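Local structure of condensin complex subunit 3 (Schizosaccharomyces pombe, 5OQR) at residues 316-321 with 331-336; 136-141 with 168-173; 530-535 with 567-572; 713-718 with 732-737. The protein acts as a regulatory subunit of the condensin complex, which is required to convert interphase chromatin into condensed, mitotic-like chromosomes. All blocks are in the same frame, centred on the assembly; numbering follows the deposited sequence.

Contact 1. Residues 316-321 with 331-336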
loop_
_atom_site.group_PDB
_atom_site.type_symbol
_atom_site.label_atom_id
_atom_site.label_comp_id
_atom_site.label_asym_id
_atom_site.label_seq_id
_atom_site.Cartn_x
_atom_site.Cartn_y
_atom_site.Cartn_z
ATOM N N THR A 316 -15.382 15.040 -13.338
ATOM C CA THR A 316 -15.426 13.634 -12.951
ATOM C C THR A 316 -16.659 12.946 -13.524
ATOM O O THR A 316 -16.573 11.814 -14.013
ATOM C CB THR A 316 -15.405 13.505 -11.428
ATOM O OG1 THR A 316 -14.301 14.248 -10.896
ATOM C CG2 THR A 316 -15.261 12.045 -11.020
ATOM N N PHE A 317 -17.814 13.609 -13.458
ATOM C CA PHE A 317 -19.024 13.080 -14.077
ATOM C C PHE A 317 -18.785 12.781 -15.551
ATOM O O PHE A 317 -19.149 11.712 -16.052
ATOM C CB PHE A 317 -20.168 14.080 -13.894
ATOM C CG PHE A 317 -21.387 13.775 -14.714
ATOM C CD1 PHE A 317 -22.408 13.001 -14.199
ATOM C CD2 PHE A 317 -21.521 14.281 -15.995
ATOM C CE1 PHE A 317 -23.532 12.726 -14.948
ATOM C CE2 PHE A 317 -22.642 14.008 -16.749
ATOM C CZ PHE A 317 -23.649 13.232 -16.223
ATOM N N ASN A 318 -18.168 13.726 -16.261
ATOM C CA ASN A 318 -17.826 13.504 -17.661
ATOM C C ASN A 318 -16.835 12.355 -17.804
ATOM O O ASN A 318 -16.915 11.569 -18.755
ATOM C CB ASN A 318 -17.260 14.795 -18.257
ATOM C CG ASN A 318 -16.913 14.665 -19.722
ATOM O OD1 ASN A 318 -17.792 14.536 -20.568
ATOM N ND2 ASN A 318 -15.625 14.717 -20.033
ATOM N N GLU A 319 -15.901 12.237 -16.863
ATOM C CA GLU A 319 -14.926 11.153 -16.907
ATOM C C GLU A 319 -15.597 9.796 -16.727
ATOM O O GLU A 319 -15.264 8.833 -17.426
ATOM C CB GLU A 319 -13.867 11.377 -15.829
ATOM C CG GLU A 319 -12.487 10.871 -16.184
ATOM C CD GLU A 319 -11.405 11.548 -15.368
ATOM O OE1 GLU A 319 -11.032 11.006 -14.307
ATOM O OE2 GLU A 319 -10.940 12.633 -15.779
ATOM N N ILE A 320 -16.546 9.704 -15.794
ATOM C CA ILE A 320 -17.252 8.448 -15.553
ATOM C C ILE A 320 -18.037 8.036 -16.793
ATOM O O ILE A 320 -17.869 6.931 -17.321
ATOM C CB ILE A 320 -18.174 8.580 -14.327
ATOM C CG1 ILE A 320 -17.345 8.785 -13.058
ATOM C CG2 ILE A 320 -19.067 7.351 -14.178
ATOM C CD1 ILE A 320 -18.148 9.282 -11.878
ATOM N N CYS A 321 -18.910 8.924 -17.272
ATOM C CA CYS A 321 -19.816 8.567 -18.359
ATOM C C CYS A 321 -19.058 8.095 -19.592
ATOM O O CYS A 321 -19.520 7.199 -20.306
ATOM C CB CYS A 321 -20.707 9.758 -18.704
ATOM S SG CYS A 321 -21.852 10.223 -17.393
ATOM N N ASP A 331 -24.823 13.849 -22.918
ATOM C CA ASP A 331 -25.521 14.952 -23.566
ATOM C C ASP A 331 -25.714 16.133 -22.626
ATOM O O ASP A 331 -26.023 17.234 -23.090
ATOM C CB ASP A 331 -26.876 14.480 -24.093
ATOM C CG ASP A 331 -26.755 13.641 -25.355
ATOM O OD1 ASP A 331 -25.811 13.870 -26.138
ATOM O OD2 ASP A 331 -27.610 12.753 -25.567
ATOM N N LYS A 332 -25.538 15.932 -21.319
ATOM C CA LYS A 332 -25.639 17.030 -20.370
ATOM C C LYS A 332 -24.373 17.871 -20.317
ATOM O O LYS A 332 -24.411 18.992 -19.801
ATOM C CB LYS A 332 -25.956 16.486 -18.979
ATOM C CG LYS A 332 -27.202 15.629 -18.939
ATOM C CD LYS A 332 -27.522 15.171 -17.533
ATOM C CE LYS A 332 -28.704 14.224 -17.530
ATOM N NZ LYS A 332 -29.247 14.016 -16.163
ATOM N N MET A 333 -23.263 17.361 -20.832
ATOM C CA MET A 333 -22.045 18.146 -20.897
ATOM C C MET A 333 -22.089 19.081 -22.104
ATOM O O MET A 333 -22.685 18.751 -23.131
ATOM C CB MET A 333 -20.826 17.236 -20.991
ATOM C CG MET A 333 -20.572 16.402 -19.745
ATOM S SD MET A 333 -20.101 17.380 -18.307
ATOM C CE MET A 333 -21.676 17.605 -17.489
ATOM N N PRO A 334 -21.463 20.248 -22.004
ATOM C CA PRO A 334 -21.646 21.277 -23.028
ATOM C C PRO A 334 -20.838 20.994 -24.282
ATOM O O PRO A 334 -19.874 20.229 -24.284
ATOM C CB PRO A 334 -21.149 22.548 -22.336
ATOM C CG PRO A 334 -20.116 22.066 -21.393
ATOM C CD PRO A 334 -20.568 20.703 -20.928
ATOM N N GLU A 335 -21.261 21.639 -25.364
ATOM C CA GLU A 335 -20.506 21.615 -26.600
ATOM C C GLU A 335 -19.260 22.484 -26.459
ATOM O O GLU A 335 -19.177 23.364 -25.599
ATOM C CB GLU A 335 -21.372 22.108 -27.760
ATOM C CG GLU A 335 -22.702 21.371 -27.901
ATOM C CD GLU A 335 -22.651 20.268 -28.935
ATOM O OE1 GLU A 335 -22.489 20.583 -30.134
ATOM O OE2 GLU A 335 -22.764 19.084 -28.551
ATOM N N VAL A 336 -18.277 22.224 -27.320
ATOM C CA VAL A 336 -17.008 22.940 -27.226
ATOM C C VAL A 336 -17.219 24.441 -27.351
ATOM O O VAL A 336 -16.477 25.230 -26.752
ATOM C CB VAL A 336 -16.026 22.422 -28.294
ATOM C CG1 VAL A 336 -15.737 20.951 -28.082
ATOM C CG2 VAL A 336 -16.585 22.656 -29.670
#

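Contact 2. Residues 136-141 with 168-173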
loop_
_atom_site.group_PDB
_atom_site.type_symbol
_atom_site.label_atom_id
_atom_site.label_comp_id
_atom_site.label_asym_id
_atom_site.label_seq_id
_atom_site.Cartn_x
_atom_site.Cartn_y
_atom_site.Cartn_z
ATOM N N ILE A 136 -5.433 -16.454 22.823
ATOM C CA ILE A 136 -6.854 -16.536 23.152
ATOM C C ILE A 136 -7.141 -15.819 24.464
ATOM O O ILE A 136 -8.186 -15.176 24.620
ATOM C CB ILE A 136 -7.305 -18.008 23.199
ATOM C CG1 ILE A 136 -6.543 -18.771 24.291
ATOM C CG2 ILE A 136 -7.107 -18.653 21.832
ATOM C CD1 ILE A 136 -6.922 -20.234 24.420
ATOM N N VAL A 137 -6.222 -15.912 25.424
ATOM C CA VAL A 137 -6.423 -15.254 26.712
ATOM C C VAL A 137 -6.422 -13.741 26.536
ATOM O O VAL A 137 -7.277 -13.034 27.080
ATOM C CB VAL A 137 -5.348 -15.706 27.716
ATOM C CG1 VAL A 137 -5.537 -15.012 29.063
ATOM C CG2 VAL A 137 -5.379 -17.218 27.887
ATOM N N ARG A 138 -5.453 -13.223 25.779
ATOM C CA ARG A 138 -5.393 -11.789 25.524
ATOM C C ARG A 138 -6.682 -11.293 24.884
ATOM O O ARG A 138 -7.237 -10.264 25.288
ATOM C CB ARG A 138 -4.196 -11.472 24.631
ATOM C CG ARG A 138 -2.854 -11.575 25.330
ATOM C CD ARG A 138 -1.721 -11.365 24.345
ATOM N NE ARG A 138 -1.361 -12.609 23.667
ATOM C CZ ARG A 138 -0.768 -12.679 22.479
ATOM N NH1 ARG A 138 -0.473 -11.574 21.808
ATOM N NH2 ARG A 138 -0.480 -13.862 21.953
ATOM N N LEU A 139 -7.171 -12.015 23.874
ATOM C CA LEU A 139 -8.399 -11.624 23.193
ATOM C C LEU A 139 -9.516 -11.360 24.194
ATOM O O LEU A 139 -10.082 -10.263 24.243
ATOM C CB LEU A 139 -8.805 -12.716 22.199
ATOM C CG LEU A 139 -9.723 -12.313 21.039
ATOM C CD1 LEU A 139 -9.895 -13.488 20.092
ATOM C CD2 LEU A 139 -11.081 -11.815 21.517
ATOM N N GLU A 140 -9.846 -12.361 25.009
ATOM C CA GLU A 140 -10.928 -12.208 25.973
ATOM C C GLU A 140 -10.565 -11.258 27.106
ATOM O O GLU A 140 -11.465 -10.717 27.755
ATOM C CB GLU A 140 -11.312 -13.573 26.543
ATOM C CG GLU A 140 -11.790 -14.565 25.501
ATOM C CD GLU A 140 -13.089 -14.143 24.847
ATOM O OE1 GLU A 140 -13.736 -13.205 25.358
ATOM O OE2 GLU A 140 -13.462 -14.749 23.821
ATOM N N ALA A 141 -9.273 -11.042 27.357
ATOM C CA ALA A 141 -8.872 -10.186 28.467
ATOM C C ALA A 141 -9.155 -8.721 28.166
ATOM O O ALA A 141 -9.671 -7.994 29.022
ATOM C CB ALA A 141 -7.391 -10.394 28.780
ATOM N N GLN A 168 -1.398 -1.817 18.770
ATOM C CA GLN A 168 -0.324 -1.326 17.921
ATOM C C GLN A 168 0.774 -2.354 17.688
ATOM O O GLN A 168 1.400 -2.345 16.622
ATOM C CB GLN A 168 0.265 -0.064 18.554
ATOM C CG GLN A 168 1.383 0.602 17.777
ATOM C CD GLN A 168 1.897 1.872 18.447
ATOM O OE1 GLN A 168 2.958 2.374 18.086
ATOM N NE2 GLN A 168 1.156 2.396 19.422
ATOM N N ASN A 169 1.018 -3.247 18.651
ATOM C CA ASN A 169 2.143 -4.169 18.575
ATOM C C ASN A 169 1.776 -5.636 18.750
ATOM O O ASN A 169 2.649 -6.488 18.557
ATOM C CB ASN A 169 3.198 -3.807 19.631
ATOM C CG ASN A 169 3.834 -2.456 19.379
ATOM O OD1 ASN A 169 3.389 -1.438 19.908
ATOM N ND2 ASN A 169 4.879 -2.439 18.560
ATOM N N ASP A 170 0.538 -5.961 19.103
ATOM C CA ASP A 170 0.184 -7.356 19.324
ATOM C C ASP A 170 0.386 -8.151 18.035
ATOM O O ASP A 170 -0.080 -7.721 16.971
ATOM C CB ASP A 170 -1.265 -7.481 19.789
ATOM C CG ASP A 170 -1.630 -8.903 20.164
ATOM O OD1 ASP A 170 -1.736 -9.754 19.255
ATOM O OD2 ASP A 170 -1.814 -9.170 21.369
ATOM N N PRO A 171 1.061 -9.304 18.081
ATOM C CA PRO A 171 1.292 -10.070 16.844
ATOM C C PRO A 171 0.068 -10.805 16.328
ATOM O O PRO A 171 0.107 -11.306 15.197
ATOM C CB PRO A 171 2.394 -11.058 17.247
ATOM C CG PRO A 171 2.207 -11.241 18.709
ATOM C CD PRO A 171 1.732 -9.918 19.239
ATOM N N SER A 172 -1.005 -10.897 17.107
ATOM C CA SER A 172 -2.208 -11.611 16.699
ATOM C C SER A 172 -3.235 -10.624 16.158
ATOM O O SER A 172 -3.523 -9.606 16.796
ATOM C CB SER A 172 -2.796 -12.397 17.870
ATOM O OG SER A 172 -4.030 -12.994 17.511
ATOM N N SER A 173 -3.787 -10.932 14.984
ATOM C CA SER A 173 -4.760 -10.039 14.366
ATOM C C SER A 173 -6.074 -10.032 15.138
ATOM O O SER A 173 -6.667 -8.968 15.353
ATOM C CB SER A 173 -4.994 -10.448 12.912
ATOM O OG SER A 173 -5.377 -11.807 12.817
#

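Contact 3. Residues 530-535 with 567-572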
loop_
_atom_site.group_PDB
_atom_site.type_symbol
_atom_site.label_atom_id
_atom_site.label_comp_id
_atom_site.label_asym_id
_atom_site.label_seq_id
_atom_site.Cartn_x
_atom_site.Cartn_y
_atom_site.Cartn_z
ATOM N N HIS A 530 29.027 15.286 -18.022
ATOM C CA HIS A 530 29.635 16.421 -17.337
ATOM C C HIS A 530 28.657 17.075 -16.372
ATOM O O HIS A 530 29.072 17.636 -15.352
ATOM C CB HIS A 530 30.132 17.439 -18.363
ATOM C CG HIS A 530 30.829 18.618 -17.758
ATOM N ND1 HIS A 530 30.240 19.859 -17.655
ATOM C CD2 HIS A 530 32.066 18.742 -17.221
ATOM C CE1 HIS A 530 31.084 20.698 -17.082
ATOM N NE2 HIS A 530 32.199 20.046 -16.809
ATOM N N CYS A 531 27.358 17.008 -16.666
ATOM C CA CYS A 531 26.366 17.561 -15.750
ATOM C C CYS A 531 26.320 16.777 -14.447
ATOM O O CYS A 531 26.107 17.355 -13.376
ATOM C CB CYS A 531 24.987 17.574 -16.411
ATOM S SG CYS A 531 24.753 18.879 -17.638
ATOM N N TYR A 532 26.520 15.460 -14.509
ATOM C CA TYR A 532 26.368 14.646 -13.309
ATOM C C TYR A 532 27.538 14.840 -12.351
ATOM O O TYR A 532 27.340 15.018 -11.145
ATOM C CB TYR A 532 26.231 13.172 -13.677
ATOM C CG TYR A 532 25.874 12.324 -12.482
ATOM C CD1 TYR A 532 26.856 11.869 -11.613
ATOM C CD2 TYR A 532 24.557 11.998 -12.209
ATOM C CE1 TYR A 532 26.537 11.110 -10.514
ATOM C CE2 TYR A 532 24.227 11.236 -11.110
ATOM C CZ TYR A 532 25.223 10.795 -10.266
ATOM O OH TYR A 532 24.907 10.036 -9.167
ATOM N N GLU A 533 28.767 14.797 -12.866
ATOM C CA GLU A 533 29.929 14.808 -11.982
ATOM C C GLU A 533 30.148 16.185 -11.366
ATOM O O GLU A 533 30.386 16.302 -10.158
ATOM C CB GLU A 533 31.178 14.346 -12.736
ATOM C CG GLU A 533 31.386 14.978 -14.103
ATOM C CD GLU A 533 32.716 14.590 -14.722
ATOM O OE1 GLU A 533 33.709 14.457 -13.974
ATOM O OE2 GLU A 533 32.767 14.402 -15.958
ATOM N N LYS A 534 30.065 17.241 -12.173
ATOM C CA LYS A 534 30.377 18.589 -11.719
ATOM C C LYS A 534 29.139 19.434 -11.446
ATOM O O LYS A 534 29.276 20.617 -11.118
ATOM C CB LYS A 534 31.258 19.300 -12.753
ATOM C CG LYS A 534 32.533 18.550 -13.113
ATOM C CD LYS A 534 33.654 18.797 -12.121
ATOM C CE LYS A 534 34.744 17.746 -12.278
ATOM N NZ LYS A 534 36.023 18.147 -11.642
ATOM N N GLY A 535 27.940 18.865 -11.563
ATOM C CA GLY A 535 26.716 19.613 -11.395
ATOM C C GLY A 535 26.065 19.388 -10.038
ATOM O O GLY A 535 26.447 18.518 -9.263
ATOM N N SER A 567 26.703 3.623 -16.843
ATOM C CA SER A 567 26.559 2.708 -15.717
ATOM C C SER A 567 27.199 3.284 -14.462
ATOM O O SER A 567 26.684 3.102 -13.353
ATOM C CB SER A 567 27.177 1.355 -16.066
ATOM O OG SER A 567 26.550 0.786 -17.201
ATOM N N SER A 568 28.316 3.994 -14.619
ATOM C CA SER A 568 28.994 4.584 -13.471
ATOM C C SER A 568 28.077 5.539 -12.717
ATOM O O SER A 568 27.914 5.425 -11.496
ATOM C CB SER A 568 30.259 5.303 -13.930
ATOM O OG SER A 568 30.851 6.020 -12.861
ATOM N N ILE A 569 27.470 6.496 -13.424
ATOM C CA ILE A 569 26.621 7.470 -12.747
ATOM C C ILE A 569 25.393 6.790 -12.160
ATOM O O ILE A 569 24.874 7.221 -11.124
ATOM C CB ILE A 569 26.230 8.621 -13.695
ATOM C CG1 ILE A 569 25.312 8.131 -14.818
ATOM C CG2 ILE A 569 27.475 9.262 -14.289
ATOM C CD1 ILE A 569 24.646 9.241 -15.576
ATOM N N LEU A 570 24.911 5.722 -12.798
ATOM C CA LEU A 570 23.801 4.963 -12.234
ATOM C C LEU A 570 24.208 4.278 -10.934
ATOM O O LEU A 570 23.414 4.210 -9.989
ATOM C CB LEU A 570 23.297 3.937 -13.248
ATOM C CG LEU A 570 22.542 4.492 -14.458
ATOM C CD1 LEU A 570 22.335 3.411 -15.501
ATOM C CD2 LEU A 570 21.203 5.074 -14.037
ATOM N N PHE A 571 25.438 3.759 -10.868
ATOM C CA PHE A 571 25.941 3.204 -9.615
ATOM C C PHE A 571 26.085 4.291 -8.562
ATOM O O PHE A 571 25.595 4.152 -7.435
ATOM C CB PHE A 571 27.291 2.514 -9.834
ATOM C CG PHE A 571 27.199 1.203 -10.548
ATOM C CD1 PHE A 571 26.413 0.182 -10.048
ATOM C CD2 PHE A 571 27.913 0.984 -11.712
ATOM C CE1 PHE A 571 26.331 -1.026 -10.703
ATOM C CE2 PHE A 571 27.834 -0.222 -12.370
ATOM C CZ PHE A 571 27.043 -1.229 -11.863
ATOM N N GLU A 572 26.769 5.380 -8.912
ATOM C CA GLU A 572 27.002 6.456 -7.957
ATOM C C GLU A 572 25.687 6.990 -7.406
ATOM O O GLU A 572 25.546 7.197 -6.195
ATOM C CB GLU A 572 27.804 7.570 -8.629
ATOM C CG GLU A 572 28.431 8.556 -7.669
ATOM C CD GLU A 572 29.336 9.546 -8.373
ATOM O OE1 GLU A 572 29.439 10.699 -7.906
ATOM O OE2 GLU A 572 29.941 9.170 -9.399
#

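Contact 4. Residues 713-718 with 732-737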
loop_
_atom_site.group_PDB
_atom_site.type_symbol
_atom_site.label_atom_id
_atom_site.label_comp_id
_atom_site.label_asym_id
_atom_site.label_seq_id
_atom_site.Cartn_x
_atom_site.Cartn_y
_atom_site.Cartn_z
ATOM N N MET A 713 25.316 -23.175 -6.889
ATOM C CA MET A 713 25.977 -21.921 -6.540
ATOM C C MET A 713 26.428 -21.933 -5.086
ATOM O O MET A 713 27.557 -21.548 -4.767
ATOM C CB MET A 713 25.038 -20.738 -6.791
ATOM C CG MET A 713 24.580 -20.579 -8.231
ATOM S SD MET A 713 25.936 -20.409 -9.399
ATOM C CE MET A 713 26.694 -18.896 -8.822
ATOM N N ILE A 714 25.545 -22.365 -4.187
ATOM C CA ILE A 714 25.876 -22.394 -2.766
ATOM C C ILE A 714 27.085 -23.291 -2.519
ATOM O O ILE A 714 28.041 -22.898 -1.842
ATOM C CB ILE A 714 24.653 -22.845 -1.947
ATOM C CG1 ILE A 714 23.537 -21.804 -2.074
ATOM C CG2 ILE A 714 25.025 -23.055 -0.482
ATOM C CD1 ILE A 714 22.208 -22.231 -1.499
ATOM N N PHE A 715 27.069 -24.506 -3.072
ATOM C CA PHE A 715 28.187 -25.422 -2.863
ATOM C C PHE A 715 29.505 -24.792 -3.286
ATOM O O PHE A 715 30.533 -24.982 -2.627
ATOM C CB PHE A 715 27.952 -26.727 -3.626
ATOM C CG PHE A 715 26.860 -27.578 -3.052
ATOM C CD1 PHE A 715 26.833 -27.878 -1.703
ATOM C CD2 PHE A 715 25.853 -28.070 -3.860
ATOM C CE1 PHE A 715 25.830 -28.653 -1.174
ATOM C CE2 PHE A 715 24.846 -28.846 -3.335
ATOM C CZ PHE A 715 24.834 -29.137 -1.990
ATOM N N GLU A 716 29.497 -24.035 -4.382
ATOM C CA GLU A 716 30.719 -23.424 -4.886
ATOM C C GLU A 716 31.143 -22.196 -4.092
ATOM O O GLU A 716 32.296 -21.772 -4.213
ATOM C CB GLU A 716 30.541 -23.048 -6.356
ATOM C CG GLU A 716 30.576 -24.234 -7.300
ATOM C CD GLU A 716 30.115 -23.881 -8.698
ATOM O OE1 GLU A 716 29.636 -22.747 -8.899
ATOM O OE2 GLU A 716 30.234 -24.738 -9.596
ATOM N N SER A 717 30.252 -21.621 -3.285
ATOM C CA SER A 717 30.564 -20.423 -2.518
ATOM C C SER A 717 30.831 -20.703 -1.046
ATOM O O SER A 717 31.377 -19.833 -0.359
ATOM C CB SER A 717 29.418 -19.411 -2.633
ATOM O OG SER A 717 28.375 -19.725 -1.731
ATOM N N LEU A 718 30.463 -21.882 -0.545
ATOM C CA LEU A 718 30.716 -22.194 0.858
ATOM C C LEU A 718 32.185 -22.065 1.237
ATOM O O LEU A 718 32.465 -21.590 2.351
ATOM C CB LEU A 718 30.204 -23.604 1.175
ATOM C CG LEU A 718 28.687 -23.800 1.161
ATOM C CD1 LEU A 718 28.352 -25.279 1.237
ATOM C CD2 LEU A 718 28.026 -23.042 2.295
ATOM N N SER A 732 22.000 -23.575 5.626
ATOM C CA SER A 732 20.597 -23.519 6.021
ATOM C C SER A 732 19.675 -23.345 4.823
ATOM O O SER A 732 18.535 -23.820 4.842
ATOM C CB SER A 732 20.382 -22.374 7.011
ATOM O OG SER A 732 20.766 -21.136 6.442
ATOM N N LEU A 733 20.148 -22.673 3.772
ATOM C CA LEU A 733 19.289 -22.391 2.627
ATOM C C LEU A 733 18.988 -23.644 1.819
ATOM O O LEU A 733 17.916 -23.740 1.211
ATOM C CB LEU A 733 19.944 -21.331 1.743
ATOM C CG LEU A 733 20.371 -20.067 2.490
ATOM C CD1 LEU A 733 21.102 -19.125 1.560
ATOM C CD2 LEU A 733 19.168 -19.385 3.121
ATOM N N LEU A 734 19.911 -24.610 1.797
ATOM C CA LEU A 734 19.673 -25.847 1.060
ATOM C C LEU A 734 18.402 -26.542 1.528
ATOM O O LEU A 734 17.729 -27.203 0.732
ATOM C CB LEU A 734 20.873 -26.779 1.208
ATOM C CG LEU A 734 22.141 -26.348 0.472
ATOM C CD1 LEU A 734 23.351 -27.037 1.063
ATOM C CD2 LEU A 734 22.027 -26.656 -1.010
ATOM N N GLY A 735 18.052 -26.398 2.805
ATOM C CA GLY A 735 16.834 -26.996 3.315
ATOM C C GLY A 735 15.575 -26.265 2.904
ATOM O O GLY A 735 14.496 -26.865 2.900
ATOM N N LYS A 736 15.686 -24.984 2.559
ATOM C CA LYS A 736 14.530 -24.201 2.147
ATOM C C LYS A 736 14.275 -24.264 0.649
ATOM O O LYS A 736 13.187 -23.886 0.204
ATOM C CB LYS A 736 14.707 -22.741 2.565
ATOM C CG LYS A 736 15.105 -22.561 4.017
ATOM C CD LYS A 736 15.376 -21.109 4.347
ATOM C CE LYS A 736 15.902 -20.951 5.764
ATOM N NZ LYS A 736 14.961 -21.499 6.777
ATOM N N LEU A 737 15.245 -24.730 -0.133
ATOM C CA LEU A 737 15.070 -24.805 -1.575
ATOM C C LEU A 737 13.857 -25.656 -1.926
ATOM O O LEU A 737 13.491 -26.589 -1.208
ATOM C CB LEU A 737 16.320 -25.384 -2.234
ATOM C CG LEU A 737 17.616 -24.594 -2.059
ATOM C CD1 LEU A 737 18.793 -25.383 -2.606
ATOM C CD2 LEU A 737 17.522 -23.245 -2.742
#

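Contact 1. Residues 316-321 with 331-336
M333 points its thioether at helix 308-324 and lies across the side chains of F317 and N318, crossing both at a slant. Its chain bends at chi2 (-67°) and again at chi3 (95°), which sends the sulfur past N318 and the terminal methyl on to the phenyl ring. M333 SD lies 5.4 Å from the centroid of the F317 ring and 79° off the ring normal, hence beside the rim and not over a face. The methyl follows obliquely, with M333 CE 3.6 Å from F317 CD2. One face of the same ring carries C321 SG, one helical turn further on. N318 supplies the other half of the seat: N318 CB packs 3.8 Å from M333 SD, and N318 OD1 comes within 3.4 Å of M333 CG. The amide nitrogen of N318 turns elsewhere, to a hydrogen bond with S372 OG. F298 meets both F317 and M333, and W303 also packs on M333, so the thioether sits among aromatic groups. The loop between helices 327-330 and 336-348 is thus held against the preceding long helix of this all-helical chain by a buried Met-aromatic contact of the edge-on kind.

Contact 2. Residues 136-141 with 168-173
R138 reaches from helix 135-145 toward D170, in the turn that follows helix 158-169. From CB the chain leaves with CG anti to the carbonyl carbon and runs extended to CD, which comes within 3.7 Å of D170 OD2. A bend at chi3 (-86°) then swings the head group round: NE hydrogen-bonds to E134 O, the backbone carbonyl of the residue just before helix 135-145, which steadies the guanidinium. At the tip, R138 NH1 forms a salt bridge to D170 OD2 at 2.8 Å, although its N-H...O angle of 128° makes the hydrogen bond itself weak. The guanidinium and carboxylate planes lie 25° apart, and P171 CD closes on the guanidinium edge 3.8 Å from R138 NH1. The second carboxylate oxygen, OD1, accepts from S172 N in an Asx turn just before helix 173-182, and D170 O receives R176 NH2. This bridge links HEAT 3 to HEAT 4. The equal spacing of D132 with R138 and of D170 with R176 matches the aspartate and arginine found in many HEAT repeats, and the contact is consistent with the inter-repeat Asp-Arg pairing of that fold.

Contact 3. Residues 530-535 with 567-572
Y532 and I569 meet ring face to methine, the tyrosine's first torsion delivering the ring and the isoleucine's placing a methyl beside the methine. The tyrosine ring extends anti to the backbone N (chi1 -172°) and leans from helix 518-534 toward helix 563-574. I569 CB already points at the ring from its place on the helix, and chi1 67° sets CG2 beside it. The two helices flank helix 537-554 in the sequence, and segment 530-535 lies in HEAT 8; such side-by-side packing of helices separated by one other is what an alpha-solenoid of HEAT repeats produces. The central interaction is a CH-pi contact: I569 CB stands 3.8 Å from the centroid of the Y532 ring and only 7° off its normal. I569 CG2 broadens the cover toward the inner end of the ring, at 3.8 Å from Y532 CD1. E572, one turn further along, runs antiparallel to the tyrosine side chain and meets it at the rim. Its carboxylate stands almost perpendicular to the ring, with E572 CD in the ring plane and 3.9 Å from Y532 CE1. Helix 537-554 backs the pair: I544 packs on both Y532 and I569, and L547 on I569. K540 from the same helix adds a cation-pi interaction with the Y532 ring and also hydrogen-bonds to Y532 O, so the tyrosine is gripped at backbone and ring. The phenol end lies against the helix 563-574 backbone, with Y532 OH 3.6 Å from E572 C and 3.8 Å from E572 CB.

Contact 4. Residues 713-718 with 732-737
I714 O is gripped by three donors, while the side chain of the same residue faces helix 725-736. S717 N and L718 N each reach I714 O at 2.9 Å, and the hydroxyl of S717 folds back to join them, S717 OG giving a hydrogen bond of 3.2 Å to I714 O that is tilted 22° from the carbonyl plane. The three bonds tie together the turn from which I714 and F715 project. Across the contact everything is apolar. I714 crosses L733 at about a right angle and touches with its tip alone: I714 CD1 lies 4.1 Å from L733 CB and, more loosely, 4.5 Å from L734 CD2. F715 leaves its helix with CG anti to the carbonyl carbon (chi1 -70°), a setting that carries the far end of the ring over to L734. Both methyls of the leucine meet that end, F715 CE1 approaching L734 CD1 to 3.7 Å and F715 CZ approaching L734 CD2 to 3.9 Å, in a slanting approach. The short helical segments run antiparallel, at 173°, as in the helical hairpin of a HEAT repeat; both lie in HEAT 9. The backbone of 732-736 is only weakly bonded as a helix. I714 and L733 turn to helix 639-661, where C650 receives the first and F649 and L653 the second, with A676 of helix 669-682 also on L733. F715 and L734 share L773 and F776 of helix 767-785, while helix 745-759 adds T751, K754 and L755 against F715.

From the N terminus, contact 2 comes first and joins HEAT 3 to HEAT 4 across 26 intervening residues. Contact 1 then closes a short excursion of nine residues, pinning a loop to the helix before it. Contact 3 spans 31 residues between two helices of the C-terminal half, and contact 4 closes the 13-residue connection inside HEAT 9. All four are in series, with none nested or crossing. The path nevertheless curls back: contacts 1 and 2 lie on opposite sides of the chain's centre, as do 1 and 4, yet the centres of contacts 2 and 4, far apart in sequence, are about 38 Å apart and their nearest atoms about 19 Å.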